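General stress protein 26 (Bacillus anthracis, PDB 3EC6) is of unknown function but binds flavin-adenine dinucleotide and belongs to the pyridoxamine 5'-phosphate oxidase-like family of flavin-binding split barrels. Local coordinates at residues I11-L20 with P60-R68. Numbering follows the deposited sequence. Where two conformers were deposited one is given.
With FAD (flavin-adenine dinucleotide), chain B.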
loop_
_atom_site.group_PDB
_atom_site.type_symbol
_atom_site.label_atom_id
_atom_site.label_comp_id
_atom_site.label_asym_id
_atom_site.label_seq_id
_atom_site.Cartn_x
_atom_site.Cartn_y
_atom_site.Cartn_z
ATOM N N ILE A 11 -6.007 -9.151 14.220
ATOM C CA ILE A 11 -5.751 -8.069 13.271
ATOM C C ILE A 11 -6.920 -7.904 12.351
ATOM O O ILE A 11 -7.421 -6.793 12.157
ATOM C CB ILE A 11 -4.410 -8.258 12.486
ATOM C CG1 ILE A 11 -3.196 -8.209 13.432
ATOM C CG2 ILE A 11 -4.266 -7.195 11.399
ATOM C CD1 ILE A 11 -2.997 -6.864 14.120
ATOM N N ILE A 12 -7.367 -9.000 11.738
ATOM C CA ILE A 12 -8.499 -8.965 10.853
ATOM C C ILE A 12 -9.793 -8.464 11.611
ATOM O O ILE A 12 -10.620 -7.845 10.990
ATOM C CB ILE A 12 -8.671 -10.337 10.111
ATOM C CG1 ILE A 12 -7.485 -10.590 9.162
ATOM C CG2 ILE A 12 -9.965 -10.415 9.269
ATOM C CD1 ILE A 12 -7.392 -12.096 8.830
ATOM N N GLN A 13 -9.900 -8.683 12.926
ATOM C CA GLN A 13 -11.120 -8.296 13.683
ATOM C C GLN A 13 -11.035 -6.857 14.198
ATOM O O GLN A 13 -12.012 -6.349 14.793
ATOM C CB GLN A 13 -11.412 -9.272 14.842
ATOM C CG GLN A 13 -10.483 -9.100 16.069
ATOM C CD GLN A 13 -10.651 -10.184 17.171
ATOM O OE1 GLN A 13 -10.150 -10.028 18.310
ATOM N NE2 GLN A 13 -11.350 -11.286 16.827
ATOM N N GLY A 14 -9.873 -6.215 13.985
ATOM C CA GLY A 14 -9.654 -4.836 14.458
ATOM C C GLY A 14 -10.062 -3.774 13.443
ATOM O O GLY A 14 -11.078 -3.929 12.711
ATOM N N GLN A 15 -9.311 -2.678 13.382
ATOM C CA GLN A 15 -9.711 -1.633 12.413
ATOM C C GLN A 15 -9.744 -2.124 10.967
ATOM O O GLN A 15 -8.999 -2.988 10.555
ATOM C CB GLN A 15 -8.944 -0.299 12.560
ATOM C CG GLN A 15 -9.808 0.961 12.167
ATOM C CD GLN A 15 -9.618 1.441 10.690
ATOM O OE1 GLN A 15 -10.584 1.835 10.007
ATOM N NE2 GLN A 15 -8.378 1.411 10.215
ATOM N N ARG A 16 -10.636 -1.522 10.193
ATOM C CA ARG A 16 -10.981 -2.042 8.887
ATOM C C ARG A 16 -10.117 -1.503 7.722
ATOM O O ARG A 16 -10.068 -2.130 6.686
ATOM C CB ARG A 16 -12.475 -1.771 8.609
ATOM C CG ARG A 16 -13.410 -2.914 9.041
ATOM C CD ARG A 16 -14.848 -2.657 8.643
ATOM N NE ARG A 16 -15.705 -3.479 9.491
ATOM C CZ ARG A 16 -16.394 -3.002 10.527
ATOM N NH1 ARG A 16 -16.390 -1.688 10.779
ATOM N NH2 ARG A 16 -17.139 -3.831 11.288
ATOM N N THR A 17 -9.472 -0.346 7.863
ATOM C CA THR A 17 -8.792 0.277 6.694
ATOM C C THR A 17 -7.423 -0.324 6.468
ATOM O O THR A 17 -6.616 -0.360 7.380
ATOM C CB THR A 17 -8.678 1.829 6.750
ATOM O OG1 THR A 17 -9.992 2.396 6.915
ATOM C CG2 THR A 17 -8.050 2.331 5.468
ATOM N N GLY A 18 -7.183 -0.813 5.260
ATOM C CA GLY A 18 -5.896 -1.370 4.874
ATOM C C GLY A 18 -5.538 -0.879 3.484
ATOM O O GLY A 18 -6.184 0.042 2.944
ATOM N N VAL A 19 -4.563 -1.544 2.863
ATOM C CA VAL A 19 -4.127 -1.192 1.514
ATOM C C VAL A 19 -4.297 -2.394 0.613
ATOM O O VAL A 19 -3.823 -3.474 0.972
ATOM C CB VAL A 19 -2.639 -0.811 1.519
ATOM C CG1 VAL A 19 -2.195 -0.460 0.134
ATOM C CG2 VAL A 19 -2.410 0.410 2.501
ATOM N N LEU A 20 -4.984 -2.215 -0.517
ATOM C CA LEU A 20 -5.113 -3.275 -1.520
ATOM C C LEU A 20 -4.226 -2.915 -2.695
ATOM O O LEU A 20 -4.430 -1.850 -3.325
ATOM C CB LEU A 20 -6.577 -3.312 -1.996
ATOM C CG LEU A 20 -6.886 -4.293 -3.147
ATOM C CD1 LEU A 20 -6.558 -5.762 -2.755
ATOM C CD2 LEU A 20 -8.382 -4.205 -3.595
ATOM N N PRO A 60 -4.991 -11.620 -11.493
ATOM C CA PRO A 60 -5.766 -11.777 -10.265
ATOM C C PRO A 60 -4.955 -11.704 -8.945
ATOM O O PRO A 60 -5.550 -11.770 -7.859
ATOM C CB PRO A 60 -6.342 -13.211 -10.395
ATOM C CG PRO A 60 -5.346 -13.962 -11.155
ATOM C CD PRO A 60 -4.739 -12.909 -12.180
ATOM N N ASN A 61 -3.632 -11.592 -9.056
ATOM C CA ASN A 61 -2.770 -11.608 -7.849
ATOM C C ASN A 61 -2.834 -10.272 -7.152
ATOM O O ASN A 61 -2.652 -9.234 -7.791
ATOM C CB ASN A 61 -1.324 -11.856 -8.243
ATOM C CG ASN A 61 -1.126 -13.229 -8.822
ATOM O OD1 ASN A 61 -1.157 -13.401 -10.047
ATOM N ND2 ASN A 61 -0.963 -14.192 -7.970
ATOM N N VAL A 62 -3.139 -10.322 -5.864
ATOM C CA VAL A 62 -3.243 -9.069 -5.076
ATOM C C VAL A 62 -2.474 -9.202 -3.796
ATOM O O VAL A 62 -2.072 -10.280 -3.385
ATOM C CB VAL A 62 -4.729 -8.730 -4.730
ATOM C CG1 VAL A 62 -5.530 -8.562 -6.024
ATOM C CG2 VAL A 62 -5.365 -9.777 -3.800
ATOM N N HIS A 63 -2.211 -8.067 -3.179
ATOM C CA HIS A 63 -1.439 -8.025 -1.937
ATOM C C HIS A 63 -2.200 -7.085 -1.001
ATOM O O HIS A 63 -2.727 -6.058 -1.439
ATOM C CB HIS A 63 -0.049 -7.486 -2.254
ATOM C CG HIS A 63 0.867 -7.445 -1.080
ATOM N ND1 HIS A 63 0.866 -6.376 -0.197
ATOM C CD2 HIS A 63 1.736 -8.353 -0.589
ATOM C CE1 HIS A 63 1.753 -6.607 0.755
ATOM N NE2 HIS A 63 2.301 -7.800 0.546
ATOM N N VAL A 64 -2.306 -7.446 0.268
ATOM C CA VAL A 64 -2.997 -6.637 1.293
ATOM C C VAL A 64 -2.060 -6.364 2.449
ATOM O O VAL A 64 -1.399 -7.254 2.908
ATOM C CB VAL A 64 -4.257 -7.382 1.798
ATOM C CG1 VAL A 64 -4.900 -6.635 2.968
ATOM C CG2 VAL A 64 -5.261 -7.562 0.677
ATOM N N LEU A 65 -2.043 -5.106 2.901
ATOM C CA LEU A 65 -1.433 -4.694 4.170
ATOM C C LEU A 65 -2.580 -4.274 5.060
ATOM O O LEU A 65 -3.425 -3.458 4.666
ATOM C CB LEU A 65 -0.454 -3.506 4.030
ATOM C CG LEU A 65 0.734 -3.765 3.154
ATOM C CD1 LEU A 65 1.480 -2.448 2.995
ATOM C CD2 LEU A 65 1.652 -4.738 3.922
ATOM N N LEU A 66 -2.658 -4.852 6.264
ATOM C CA LEU A 66 -3.821 -4.550 7.149
ATOM C C LEU A 66 -3.426 -4.621 8.614
ATOM O O LEU A 66 -2.721 -5.527 9.025
ATOM C CB LEU A 66 -4.962 -5.557 6.888
ATOM C CG LEU A 66 -6.266 -5.425 7.682
ATOM C CD1 LEU A 66 -7.008 -4.160 7.243
ATOM C CD2 LEU A 66 -7.135 -6.642 7.394
ATOM N N GLY A 67 -3.888 -3.633 9.387
ATOM C CA GLY A 67 -3.771 -3.718 10.859
ATOM C C GLY A 67 -3.107 -2.542 11.522
ATOM O O GLY A 67 -3.228 -2.345 12.748
ATOM N N ARG A 68 -2.353 -1.777 10.751
ATOM C CA ARG A 68 -1.607 -0.678 11.357
ATOM C C ARG A 68 -2.425 0.613 11.383
ATOM O O ARG A 68 -3.318 0.807 10.542
ATOM C CB ARG A 68 -0.229 -0.532 10.648
ATOM C CG ARG A 68 -0.064 0.750 9.879
ATOM C CD ARG A 68 1.414 0.976 9.512
ATOM N NE ARG A 68 1.849 2.261 10.031
ATOM C CZ ARG A 68 2.426 2.395 11.219
ATOM N NH1 ARG A 68 2.782 3.588 11.670
ATOM N NH2 ARG A 68 2.657 1.316 11.944
HETATM P PA FAD B . 12.474 -8.051 2.968
HETATM O O1A FAD B . 13.578 -8.040 1.921
HETATM O O2A FAD B . 12.987 -8.078 4.397
HETATM O O5B FAD B . 11.548 -9.400 2.866
HETATM C C5B FAD B . 10.380 -9.422 3.652
HETATM C C4B FAD B . 9.271 -9.607 2.636
HETATM O O4B FAD B . 9.338 -10.961 2.141
HETATM C C3B FAD B . 7.916 -9.377 3.296
HETATM O O3B FAD B . 7.401 -8.085 2.973
HETATM C C2B FAD B . 7.104 -10.582 2.819
HETATM O O2B FAD B . 6.375 -10.255 1.647
HETATM C C1B FAD B . 8.143 -11.650 2.470
HETATM N N9A FAD B . 8.405 -12.547 3.624
HETATM C C8A FAD B . 8.257 -12.224 4.954
HETATM N N7A FAD B . 8.579 -13.305 5.707
HETATM C C5A FAD B . 8.944 -14.308 4.887
HETATM C C6A FAD B . 9.358 -15.610 5.168
HETATM N N6A FAD B . 9.152 -16.103 6.398
HETATM N N1A FAD B . 9.658 -16.442 4.102
HETATM C C2A FAD B . 9.554 -15.982 2.791
HETATM N N3A FAD B . 9.142 -14.679 2.527
HETATM C C4A FAD B . 8.843 -13.854 3.570
HETATM N N1 FAD B . 12.070 -0.733 6.333
HETATM C C2 FAD B . 13.097 -0.020 5.750
HETATM O O2 FAD B . 14.021 -0.700 5.294
HETATM N N3 FAD B . 13.051 1.351 5.644
HETATM C C4 FAD B . 11.990 2.059 6.167
HETATM O O4 FAD B . 11.962 3.319 6.066
HETATM C C4X FAD B . 10.961 1.360 6.829
HETATM N N5 FAD B . 9.902 2.074 7.368
HETATM C C5X FAD B . 8.900 1.369 8.021
HETATM C C6 FAD B . 7.851 2.124 8.580
HETATM C C7 FAD B . 6.825 1.409 9.205
HETATM C C7M FAD B . 5.698 2.205 9.818
HETATM C C8 FAD B . 6.845 -0.001 9.273
HETATM C C8M FAD B . 5.729 -0.803 9.925
HETATM C C9 FAD B . 7.872 -0.736 8.666
HETATM C C9A FAD B . 8.925 -0.038 8.043
HETATM N N10 FAD B . 9.967 -0.748 7.458
HETATM C C10 FAD B . 11.008 -0.033 6.867
HETATM C "C1'" FAD B . 10.002 -2.235 7.336
HETATM C "C2'" FAD B . 9.496 -2.758 5.983
HETATM O "O2'" FAD B . 8.142 -2.361 5.753
HETATM C "C3'" FAD B . 9.519 -4.288 6.039
HETATM O "O3'" FAD B . 10.873 -4.667 6.343
HETATM C "C4'" FAD B . 9.076 -4.908 4.720
HETATM O "O4'" FAD B . 8.830 -6.346 4.849
HETATM C "C5'" FAD B . 10.142 -4.675 3.636
HETATM O "O5'" FAD B . 9.728 -5.319 2.440
HETATM P P FAD B . 10.909 -6.068 1.638
HETATM O O1P FAD B . 10.342 -6.959 0.539
HETATM O O2P FAD B . 12.024 -5.139 1.250
HETATM O O3P FAD B . 11.375 -6.935 2.901
HETATM O O HOH W 1 -5.900 -1.682 9.582
HETATM O O HOH W 2 -0.966 -3.909 -0.191
#
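Val19 and Leu65 face each other as an antiparallel hydrogen-bonded pair where strand 17-20 runs beside strand 61-66. Val19 N donates to Leu65 O (2.9 Å), and Leu65 N returns a bond to Val19 O (3.1 Å), both close to straight and in the plane of the accepting carbonyl. Their side chains lie on the sheet face turned to the second subunit, where Ser30 of that subunit packs on Leu65. Val19 O also accepts a hydrogen bond from a water that sits at the edge of the His63 ring, in its plane; NE2 of that ring is hydrogen-bonded to Glu79 of the FAD pocket.

On the other face, Leu66 reaches back over the loop before strand 17-20. With CG anti to the backbone N (chi1 -179°), its CD1 lies 3.7 Å from Arg16 O, while CD2 faces Ile12 CG1 of the helix. Farther along, the Leu20 side chain runs at a slant to that of Val62, CD1 lying 4.0 Å from Val62 CB, and also meets Val64 CG2; Ile118 of strand 113-126 packs on all three. Ile11 CG2 presses on Leu66 O and on Gly67 CA (3.6 Å). Toward the start of strand 17-20 a water bridges Thr17 O and Gly67 N.

Arg68 follows, and FAD C7M sits over the centre of one face of its guanidinium, 3.6 Å above that plane. Apolar packing and two direct backbone bonds thus join helix and strands, and the chain leaving strand 61-66 brings a cationic group, its charge probably tempered by a salt bridge to Glu75, to the flavin's dimethylbenzene end.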